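Local coordinates for protein minor fimbrium subunit Mfa5 (Porphyromonas gingivalis ATCC 33277, PDB 6TO1) that serves as an accessory subunit of the minor fimbriae, cell-surface pili that mediate biofilm formation and adhesion to host cells and other oral bacteria, at residues 474-479 with 632-637; 531-536 with 580-585; 592-597 with 626-631. All coordinates share one frame; numbering follows the deposited sequence. Where two conformers were deposited one is given.

Contact 1: 474-479 with 632-637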
loop_
_atom_site.group_PDB
_atom_site.type_symbol
_atom_site.label_atom_id
_atom_site.label_comp_id
_atom_site.label_asym_id
_atom_site.label_seq_id
_atom_site.Cartn_x
_atom_site.Cartn_y
_atom_site.Cartn_z
ATOM N N ASP A 474 -37.072 -6.508 10.400
ATOM C CA ASP A 474 -38.181 -5.998 11.224
ATOM C C ASP A 474 -39.469 -6.318 10.465
ATOM O O ASP A 474 -39.862 -5.602 9.534
ATOM C CB ASP A 474 -37.987 -4.506 11.469
ATOM C CG ASP A 474 -39.107 -3.868 12.252
ATOM O OD1 ASP A 474 -40.171 -4.483 12.438
ATOM O OD2 ASP A 474 -38.903 -2.718 12.671
ATOM N N LEU A 475 -40.095 -7.447 10.816
ATOM C CA LEU A 475 -41.191 -7.963 9.999
ATOM C C LEU A 475 -42.365 -6.990 9.941
ATOM O O LEU A 475 -43.005 -6.841 8.893
ATOM C CB LEU A 475 -41.656 -9.317 10.548
ATOM C CG LEU A 475 -40.894 -10.524 10.004
ATOM C CD1 LEU A 475 -39.436 -10.496 10.465
ATOM C CD2 LEU A 475 -41.533 -11.861 10.397
ATOM N N ASP A 476 -42.705 -6.364 11.069
ATOM C CA ASP A 476 -43.872 -5.483 11.072
ATOM C C ASP A 476 -43.615 -4.233 10.232
ATOM O O ASP A 476 -44.513 -3.746 9.539
ATOM C CB ASP A 476 -44.233 -5.077 12.496
ATOM C CG ASP A 476 -44.843 -6.217 13.311
ATOM O OD1 ASP A 476 -45.507 -7.099 12.736
ATOM O OD2 ASP A 476 -44.651 -6.212 14.540
ATOM N N TYR A 477 -42.397 -3.693 10.285
ATOM C CA TYR A 477 -42.066 -2.567 9.414
ATOM C C TYR A 477 -42.187 -2.955 7.945
ATOM O O TYR A 477 -42.757 -2.210 7.133
ATOM C CB TYR A 477 -40.656 -2.051 9.714
ATOM C CG TYR A 477 -40.350 -0.799 8.938
ATOM C CD1 TYR A 477 -40.567 0.459 9.493
ATOM C CD2 TYR A 477 -39.884 -0.873 7.638
ATOM C CE1 TYR A 477 -40.303 1.607 8.767
ATOM C CE2 TYR A 477 -39.631 0.254 6.907
ATOM C CZ TYR A 477 -39.827 1.488 7.476
ATOM O OH TYR A 477 -39.564 2.599 6.722
ATOM N N ILE A 478 -41.617 -4.106 7.570
ATOM C CA ILE A 478 -41.684 -4.566 6.188
ATOM C C ILE A 478 -43.136 -4.787 5.779
ATOM O O ILE A 478 -43.549 -4.426 4.675
ATOM C CB ILE A 478 -40.830 -5.839 6.012
ATOM C CG1 ILE A 478 -39.341 -5.483 6.231
ATOM C CG2 ILE A 478 -41.040 -6.463 4.682
ATOM C CD1 ILE A 478 -38.458 -6.642 6.394
ATOM N N GLN A 479 -43.942 -5.350 6.677
ATOM C CA GLN A 479 -45.356 -5.537 6.371
ATOM C C GLN A 479 -46.045 -4.210 6.101
ATOM O O GLN A 479 -46.856 -4.103 5.174
ATOM C CB GLN A 479 -46.054 -6.256 7.539
ATOM C CG GLN A 479 -47.512 -6.609 7.244
ATOM C CD GLN A 479 -47.649 -7.759 6.271
ATOM O OE1 GLN A 479 -46.706 -8.503 6.042
ATOM N NE2 GLN A 479 -48.837 -7.915 5.697
ATOM N N LYS A 632 -44.068 -9.535 2.462
ATOM C CA LYS A 632 -45.141 -9.187 3.392
ATOM C C LYS A 632 -45.208 -10.329 4.397
ATOM O O LYS A 632 -46.031 -11.242 4.275
ATOM C CB LYS A 632 -46.464 -8.990 2.646
ATOM C CG LYS A 632 -46.464 -7.771 1.725
ATOM C CD LYS A 632 -46.245 -6.468 2.499
ATOM C CE LYS A 632 -46.194 -5.252 1.543
ATOM N NZ LYS A 632 -45.801 -4.026 2.304
ATOM N N PRO A 633 -44.326 -10.321 5.397
ATOM C CA PRO A 633 -44.070 -11.541 6.175
ATOM C C PRO A 633 -44.822 -11.652 7.487
ATOM O O PRO A 633 -44.546 -12.597 8.229
ATOM C CB PRO A 633 -42.567 -11.413 6.448
ATOM C CG PRO A 633 -42.433 -9.932 6.745
ATOM C CD PRO A 633 -43.295 -9.287 5.650
ATOM N N ALA A 634 -45.718 -10.712 7.797
ATOM C CA ALA A 634 -46.414 -10.673 9.085
ATOM C C ALA A 634 -47.918 -10.609 8.827
ATOM O O ALA A 634 -48.492 -9.532 8.634
ATOM C CB ALA A 634 -45.945 -9.480 9.929
ATOM N N GLY A 635 -48.550 -11.770 8.774
ATOM C CA GLY A 635 -49.989 -11.810 8.657
ATOM C C GLY A 635 -50.688 -11.584 9.988
ATOM O O GLY A 635 -50.127 -11.770 11.078
ATOM N N ASN A 636 -51.955 -11.161 9.906
ATOM C CA ASN A 636 -52.731 -10.851 11.102
ATOM C C ASN A 636 -54.151 -11.349 10.890
ATOM O O ASN A 636 -54.812 -10.934 9.936
ATOM C CB ASN A 636 -52.753 -9.345 11.413
ATOM C CG ASN A 636 -51.426 -8.831 11.931
ATOM O OD1 ASN A 636 -51.130 -8.901 13.133
ATOM N ND2 ASN A 636 -50.606 -8.328 11.021
ATOM N N ALA A 637 -54.598 -12.245 11.757
ATOM C CA ALA A 637 -55.993 -12.671 11.803
ATOM C C ALA A 637 -56.689 -11.931 12.930
ATOM O O ALA A 637 -56.131 -11.781 14.030
ATOM C CB ALA A 637 -56.110 -14.172 12.034
HETATM O O HOH W 1 -48.047 -7.034 11.255
HETATM O O HOH W 2 -42.827 -4.875 2.119
HETATM O O HOH W 3 -48.935 -10.643 4.375
#
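Lys632 meets the last part of helix 475-480 with its ammonium group: NZ donates to Gln479 O at 3.1 Å, from above that carbonyl plane, and only weakly to Ile478 O at 3.3 Å. The bend at chi2 (-61°) turns CD toward these carbonyls, and the extended remainder carries NZ to them. A water bridges NZ and Ile478 O, and Asp482 gives the charge a salt-bridge partner. Pro633 comes next and supplies the apolar middle. Its CG packs on Leu475 CG at 3.7 Å, while its CD lies 3.7 Å from Ile478 CG2, the two side chains running at about a right angle. At Ala634 the backbone N points to Gln479 OE1 (3.0 Å, N-H...O 166°); the bond is nearly straight, but OE1 is crowded in the model and its place is less certain. Ala634 CB lies 3.7 Å from Asp476 OD1, a carboxylate oxygen that also forms a salt bridge with Lys534 and takes a water proton. The same water accepts from Asn636 ND2 at 2.9 Å, extending the contact along the strand. Helix 475-480, which follows strand 463-473 of an antiparallel sheet, is thus set across the start of strand 634-643 in a different, mixed sheet, with segment axes 83° apart and 8.6 Å at closest approach. Carbonyl oxygens at the C-terminal end of a helix lie at the negative pole of its dipole, so the Lys632 ammonium is probably stabilised there as well as by Asp482, beside a patch where Pro633 packs on Leu475 and Ile478.

Contact 2: 531-536 with 580-585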
loop_
_atom_site.group_PDB
_atom_site.type_symbol
_atom_site.label_atom_id
_atom_site.label_comp_id
_atom_site.label_asym_id
_atom_site.label_seq_id
_atom_site.Cartn_x
_atom_site.Cartn_y
_atom_site.Cartn_z
ATOM N N GLY A 531 -41.680 -15.992 8.148
ATOM C CA GLY A 531 -42.690 -15.034 8.526
ATOM C C GLY A 531 -43.433 -15.478 9.776
ATOM O O GLY A 531 -43.065 -16.460 10.431
ATOM N N VAL A 532 -44.452 -14.692 10.122
ATOM C CA VAL A 532 -45.299 -14.985 11.270
ATOM C C VAL A 532 -46.753 -14.748 10.905
ATOM O O VAL A 532 -47.076 -14.010 9.976
ATOM C CB VAL A 532 -44.950 -14.136 12.502
ATOM C CG1 VAL A 532 -43.532 -14.395 12.958
ATOM C CG2 VAL A 532 -45.170 -12.649 12.227
ATOM N N ILE A 533 -47.644 -15.384 11.670
ATOM C CA ILE A 533 -49.073 -15.117 11.593
ATOM C C ILE A 533 -49.556 -14.877 13.009
ATOM O O ILE A 533 -49.440 -15.759 13.867
ATOM C CB ILE A 533 -49.847 -16.259 10.910
ATOM C CG1 ILE A 533 -49.494 -16.252 9.425
ATOM C CG2 ILE A 533 -51.367 -16.098 11.106
ATOM C CD1 ILE A 533 -49.977 -17.451 8.605
ATOM N N LYS A 534 -50.004 -13.659 13.271
ATOM C CA LYS A 534 -50.512 -13.277 14.566
ATOM C C LYS A 534 -52.028 -13.474 14.552
ATOM O O LYS A 534 -52.685 -13.184 13.548
ATOM C CB LYS A 534 -50.185 -11.825 14.865
ATOM C CG LYS A 534 -48.695 -11.539 14.900
ATOM C CD LYS A 534 -48.434 -10.143 15.413
ATOM C CE LYS A 534 -47.848 -9.235 14.336
ATOM N NZ LYS A 534 -47.343 -7.953 14.946
ATOM N N ARG A 535 -52.558 -13.992 15.655
ATOM C CA ARG A 535 -53.998 -14.136 15.859
ATOM C C ARG A 535 -54.430 -13.162 16.944
ATOM O O ARG A 535 -53.846 -13.140 18.035
ATOM C CB ARG A 535 -54.326 -15.579 16.242
ATOM C CG ARG A 535 -53.967 -16.559 15.136
ATOM C CD ARG A 535 -54.449 -17.981 15.462
ATOM N NE ARG A 535 -53.580 -18.611 16.451
ATOM C CZ ARG A 535 -53.532 -19.916 16.688
ATOM N NH1 ARG A 535 -54.336 -20.748 16.032
ATOM N NH2 ARG A 535 -52.675 -20.390 17.577
ATOM N N HIS A 536 -55.411 -12.323 16.626
ATOM C CA HIS A 536 -55.936 -11.338 17.555
ATOM C C HIS A 536 -57.385 -11.697 17.885
ATOM O O HIS A 536 -58.092 -12.268 17.054
ATOM C CB HIS A 536 -55.907 -9.932 16.968
ATOM C CG HIS A 536 -54.584 -9.538 16.389
ATOM N ND1 HIS A 536 -53.645 -8.821 17.103
ATOM C CD2 HIS A 536 -54.053 -9.744 15.159
ATOM C CE1 HIS A 536 -52.588 -8.600 16.334
ATOM N NE2 HIS A 536 -52.803 -9.163 15.154
ATOM N N LYS A 580 -43.012 -19.570 16.401
ATOM C CA LYS A 580 -43.799 -18.712 15.532
ATOM C C LYS A 580 -43.282 -18.534 14.114
ATOM O O LYS A 580 -43.979 -17.894 13.317
ATOM C CB LYS A 580 -43.920 -17.323 16.188
ATOM C CG LYS A 580 -42.572 -16.617 16.366
ATOM C CD LYS A 580 -42.627 -15.576 17.457
ATOM C CE LYS A 580 -42.007 -14.269 17.024
ATOM N NZ LYS A 580 -41.846 -13.356 18.186
ATOM N N TRP A 581 -42.138 -19.119 13.743
ATOM C CA TRP A 581 -41.482 -18.768 12.480
ATOM C C TRP A 581 -41.891 -19.707 11.350
ATOM O O TRP A 581 -41.501 -20.878 11.308
ATOM C CB TRP A 581 -39.961 -18.741 12.669
ATOM C CG TRP A 581 -39.509 -17.870 13.767
ATOM C CD1 TRP A 581 -39.082 -18.257 14.999
ATOM C CD2 TRP A 581 -39.403 -16.443 13.743
ATOM N NE1 TRP A 581 -38.745 -17.164 15.750
ATOM C CE2 TRP A 581 -38.940 -16.036 14.999
ATOM C CE3 TRP A 581 -39.688 -15.470 12.782
ATOM C CZ2 TRP A 581 -38.723 -14.696 15.318
ATOM C CZ3 TRP A 581 -39.484 -14.134 13.111
ATOM C CH2 TRP A 581 -39.007 -13.762 14.352
ATOM N N ILE A 582 -42.664 -19.175 10.410
ATOM C CA ILE A 582 -43.193 -19.939 9.285
ATOM C C ILE A 582 -42.230 -19.796 8.116
ATOM O O ILE A 582 -42.013 -18.687 7.613
ATOM C CB ILE A 582 -44.603 -19.457 8.901
ATOM C CG1 ILE A 582 -45.510 -19.542 10.132
ATOM C CG2 ILE A 582 -45.105 -20.197 7.713
ATOM C CD1 ILE A 582 -46.843 -18.831 9.969
ATOM N N LYS A 583 -41.674 -20.920 7.677
ATOM C CA LYS A 583 -40.730 -20.914 6.571
ATOM C C LYS A 583 -41.381 -20.401 5.297
ATOM O O LYS A 583 -42.456 -20.860 4.896
ATOM C CB LYS A 583 -40.194 -22.324 6.347
ATOM C CG LYS A 583 -39.122 -22.425 5.254
ATOM C CD LYS A 583 -38.205 -23.616 5.525
ATOM C CE LYS A 583 -36.992 -23.628 4.585
ATOM N NZ LYS A 583 -35.932 -24.545 5.095
ATOM N N LEU A 584 -40.696 -19.469 4.634
ATOM C CA LEU A 584 -41.212 -18.792 3.462
ATOM C C LEU A 584 -40.606 -19.363 2.190
ATOM O O LEU A 584 -39.487 -19.888 2.199
ATOM C CB LEU A 584 -40.908 -17.296 3.534
ATOM C CG LEU A 584 -41.549 -16.527 4.673
ATOM C CD1 LEU A 584 -41.110 -15.081 4.714
ATOM C CD2 LEU A 584 -43.096 -16.639 4.578
ATOM N N ASP A 585 -41.355 -19.248 1.085
ATOM C CA ASP A 585 -40.844 -19.614 -0.234
ATOM C C ASP A 585 -40.218 -18.366 -0.848
ATOM O O ASP A 585 -40.930 -17.456 -1.296
ATOM C CB ASP A 585 -41.946 -20.170 -1.130
ATOM C CG ASP A 585 -41.455 -20.479 -2.538
ATOM O OD1 ASP A 585 -40.244 -20.307 -2.820
ATOM O OD2 ASP A 585 -42.294 -20.894 -3.367
HETATM O O HOH W 4 -46.530 -17.286 13.423
#
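Gly531 and Ile582 form an antiparallel hydrogen-bonded pair: Gly531 N donates to Ile582 O at 2.8 Å, and Ile582 N returns a bond to Gly531 O at 2.7 Å. The same Gly531 O also receives a CA-H...O contact from Trp581 CA (3.5 Å). Side chains flank the pair. Val532 CG1 lies 4.0 Å from Trp581 CE3, the two groups side by side and pointing the same way, and Ile533 CD1 meets Ile582 CD1 at 3.7 Å. On the other side of the pair, Leu584 brings its CG to 3.5 Å from Gly531 N. The short strand 582-583 pairs antiparallel with strand 530-539 in the mixed sheet; on their other side, Lys580 and Trp581 form a classic beta bulge against the chain just before them. Toward Ile533 and Lys580 the backbones separate, and a water takes over: it accepts from Ile533 N at 2.8 Å and donates to Lys580 O. Lys580 CG, placed between its backbone N and carbonyl carbon (chi1 63°), rests 3.8 Å above one face of the Trp581 ring, offset toward the rim. Further out, Trp581 touches Asn107 and Pro108, while Tyr594 and Ile628 pack against Ile582, and Tyr594 and Ile626 against Ile533.

Contact 3: 592-597 with 626-631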
loop_
_atom_site.group_PDB
_atom_site.type_symbol
_atom_site.label_atom_id
_atom_site.label_comp_id
_atom_site.label_asym_id
_atom_site.label_seq_id
_atom_site.Cartn_x
_atom_site.Cartn_y
_atom_site.Cartn_z
ATOM N N GLN A 592 -48.225 -17.038 0.297
ATOM C CA GLN A 592 -48.518 -18.406 0.678
ATOM C C GLN A 592 -49.605 -18.352 1.754
ATOM O O GLN A 592 -49.413 -17.726 2.810
ATOM C CB GLN A 592 -47.272 -19.109 1.200
ATOM C CG GLN A 592 -46.136 -19.254 0.176
ATOM C CD GLN A 592 -44.991 -18.281 0.423
ATOM O OE1 GLN A 592 -44.136 -18.522 1.277
ATOM N NE2 GLN A 592 -44.981 -17.177 -0.312
ATOM N N TYR A 593 -50.735 -19.006 1.495
ATOM C CA TYR A 593 -51.898 -18.902 2.371
ATOM C C TYR A 593 -51.969 -20.086 3.322
ATOM O O TYR A 593 -51.635 -21.216 2.960
ATOM C CB TYR A 593 -53.177 -18.817 1.549
ATOM C CG TYR A 593 -53.415 -17.451 0.980
ATOM C CD1 TYR A 593 -54.019 -16.477 1.740
ATOM C CD2 TYR A 593 -53.001 -17.125 -0.311
ATOM C CE1 TYR A 593 -54.241 -15.221 1.245
ATOM C CE2 TYR A 593 -53.216 -15.858 -0.819
ATOM C CZ TYR A 593 -53.846 -14.920 -0.039
ATOM O OH TYR A 593 -54.089 -13.654 -0.506
ATOM N N TYR A 594 -52.352 -19.804 4.561
ATOM C CA TYR A 594 -52.518 -20.821 5.582
ATOM C C TYR A 594 -53.931 -20.737 6.145
ATOM O O TYR A 594 -54.536 -19.659 6.168
ATOM C CB TYR A 594 -51.502 -20.649 6.685
ATOM C CG TYR A 594 -50.109 -20.913 6.196
ATOM C CD1 TYR A 594 -49.559 -22.181 6.290
ATOM C CD2 TYR A 594 -49.354 -19.904 5.615
ATOM C CE1 TYR A 594 -48.296 -22.445 5.842
ATOM C CE2 TYR A 594 -48.075 -20.165 5.158
ATOM C CZ TYR A 594 -47.557 -21.433 5.279
ATOM O OH TYR A 594 -46.297 -21.721 4.824
ATOM N N SER A 595 -54.434 -21.888 6.610
ATOM C CA SER A 595 -55.779 -22.005 7.181
ATOM C C SER A 595 -55.672 -21.832 8.688
ATOM O O SER A 595 -55.168 -22.712 9.401
ATOM C CB SER A 595 -56.408 -23.345 6.796
ATOM O OG SER A 595 -57.687 -23.493 7.398
ATOM N N VAL A 596 -56.100 -20.678 9.179
ATOM C CA VAL A 596 -55.779 -20.256 10.537
ATOM C C VAL A 596 -57.051 -20.300 11.376
ATOM O O VAL A 596 -58.003 -19.565 11.076
ATOM C CB VAL A 596 -55.160 -18.851 10.570
ATOM C CG1 VAL A 596 -54.859 -18.469 11.977
ATOM C CG2 VAL A 596 -53.912 -18.862 9.696
ATOM N N PRO A 597 -57.096 -21.103 12.436
ATOM C CA PRO A 597 -58.255 -21.085 13.325
ATOM C C PRO A 597 -57.953 -20.292 14.581
ATOM O O PRO A 597 -56.789 -20.152 14.982
ATOM C CB PRO A 597 -58.449 -22.575 13.641
ATOM C CG PRO A 597 -57.009 -23.037 13.836
ATOM C CD PRO A 597 -56.149 -22.156 12.863
ATOM N N ILE A 626 -54.957 -16.841 5.659
ATOM C CA ILE A 626 -54.025 -15.759 5.956
ATOM C C ILE A 626 -52.755 -16.025 5.146
ATOM O O ILE A 626 -52.205 -17.133 5.199
ATOM C CB ILE A 626 -53.689 -15.661 7.455
ATOM C CG1 ILE A 626 -54.962 -15.530 8.296
ATOM C CG2 ILE A 626 -52.737 -14.479 7.728
ATOM C CD1 ILE A 626 -55.671 -14.218 8.187
ATOM N N GLY A 627 -52.288 -15.011 4.427
ATOM C CA GLY A 627 -51.180 -15.172 3.487
ATOM C C GLY A 627 -49.974 -14.323 3.859
ATOM O O GLY A 627 -50.125 -13.204 4.354
ATOM N N ILE A 628 -48.786 -14.892 3.640
ATOM C CA ILE A 628 -47.516 -14.229 3.925
ATOM C C ILE A 628 -46.530 -14.508 2.796
ATOM O O ILE A 628 -46.672 -15.462 2.023
ATOM C CB ILE A 628 -46.906 -14.682 5.273
ATOM C CG1 ILE A 628 -46.774 -16.210 5.325
ATOM C CG2 ILE A 628 -47.739 -14.166 6.429
ATOM C CD1 ILE A 628 -46.179 -16.726 6.619
ATOM N N SER A 629 -45.512 -13.645 2.708
ATOM C CA SER A 629 -44.445 -13.810 1.726
ATOM C C SER A 629 -43.185 -13.153 2.279
ATOM O O SER A 629 -43.218 -12.483 3.311
ATOM C CB SER A 629 -44.786 -13.163 0.388
ATOM O OG SER A 629 -44.757 -11.733 0.526
ATOM N N TRP A 630 -42.079 -13.282 1.543
ATOM C CA TRP A 630 -40.855 -12.605 1.962
ATOM C C TRP A 630 -40.977 -11.090 1.909
ATOM O O TRP A 630 -40.269 -10.403 2.656
ATOM C CB TRP A 630 -39.673 -13.083 1.126
ATOM C CG TRP A 630 -39.607 -12.659 -0.285
ATOM C CD1 TRP A 630 -39.997 -13.374 -1.374
ATOM C CD2 TRP A 630 -39.025 -11.452 -0.781
ATOM N NE1 TRP A 630 -39.720 -12.678 -2.525
ATOM C CE2 TRP A 630 -39.132 -11.486 -2.184
ATOM C CE3 TRP A 630 -38.445 -10.328 -0.168
ATOM C CZ2 TRP A 630 -38.671 -10.451 -2.995
ATOM C CZ3 TRP A 630 -37.983 -9.294 -0.980
ATOM C CH2 TRP A 630 -38.102 -9.366 -2.378
ATOM N N LYS A 631 -41.878 -10.554 1.091
ATOM C CA LYS A 631 -42.099 -9.115 1.068
ATOM C C LYS A 631 -43.160 -8.654 2.057
ATOM O O LYS A 631 -43.169 -7.482 2.443
ATOM C CB LYS A 631 -42.501 -8.661 -0.337
ATOM C CG LYS A 631 -41.492 -9.012 -1.418
ATOM C CD LYS A 631 -41.963 -8.533 -2.791
ATOM C CE LYS A 631 -41.396 -7.161 -3.142
ATOM N NZ LYS A 631 -41.789 -6.115 -2.176
HETATM O O HOH W 5 -42.472 -15.497 -0.521
#
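Tyr594 and Ile626 are paired in a two-stranded antiparallel ribbon, strands 592-596 and 624-628, whose N-to-C directions are 146° apart. Two hydrogen-bonded pairs, Gln592 with Ile628 and Tyr594 with Ile626, frame a non-hydrogen-bonded pair of Tyr593 and Gly627. Each outer pair has two backbone bonds: Gln592 N donates to Ile628 O and Tyr594 N to Ile626 O, both at 2.8 Å, and the reverse bonds run from Ile628 N and Ile626 N. Between them the CA atoms of Tyr593 and Gly627 come to 4.0 Å. The face bearing Tyr594, Ile626 and Ile628 is the closely packed one. Val596 CG2 touches Ile626 CG1 at 3.8 Å, their side chains crossing at about a right angle, and Tyr594 CE2 lies 4.2 Å from Ile628 CG1, which a chi1 of 54° sets between its backbone N and carbonyl carbon. Ile533 touches Tyr594, Val596 and Ile626, and Ile582 touches Tyr594 and Ile628, so the ribbon forms a layer over the mixed sheet. The other face is the solvent side: Tyr593 is exposed and lays its ring on the backbone, with Gly627 CA over one face, 4.0 Å from the ring centroid, a CH-pi contact with no side chain between ring and strand. Gln592 lies on the same face as Tyr594, at the ribbon end, where the partners become polar. Gln592 OE1 accepts from Asp585 N and NE2 donates to Ala590 O, while one water accepts from both Gln592 NE2, at 3.0 Å, and Trp630 N, at 3.1 Å.

How the contacts relate
From the N terminus, segment 474-479 opens contact 1, which closes only at 632-637, setting helix 475-480, after strand 463-473 of an earlier sheet, against strand 634-643. Strand 530-539 next opens contact 2, closed by 580-585, and only then does 592-597 open contact 3, closed by 626-631. Contacts 2 and 3 thus run in series, both enclosed by contact 1, with no crossing. Segment 626-631 runs directly into 632-637, so the last two closures are consecutive. Strands 530-539 and 634-643, neighbours in the mixed sheet, are joined by backbone hydrogen bonds, probably including Ala637 O with His536 N. The two-stranded ribbon is tied to that sheet by Val596 packing on Arg535 and by Arg535 NH1 bonding to Pro597 O.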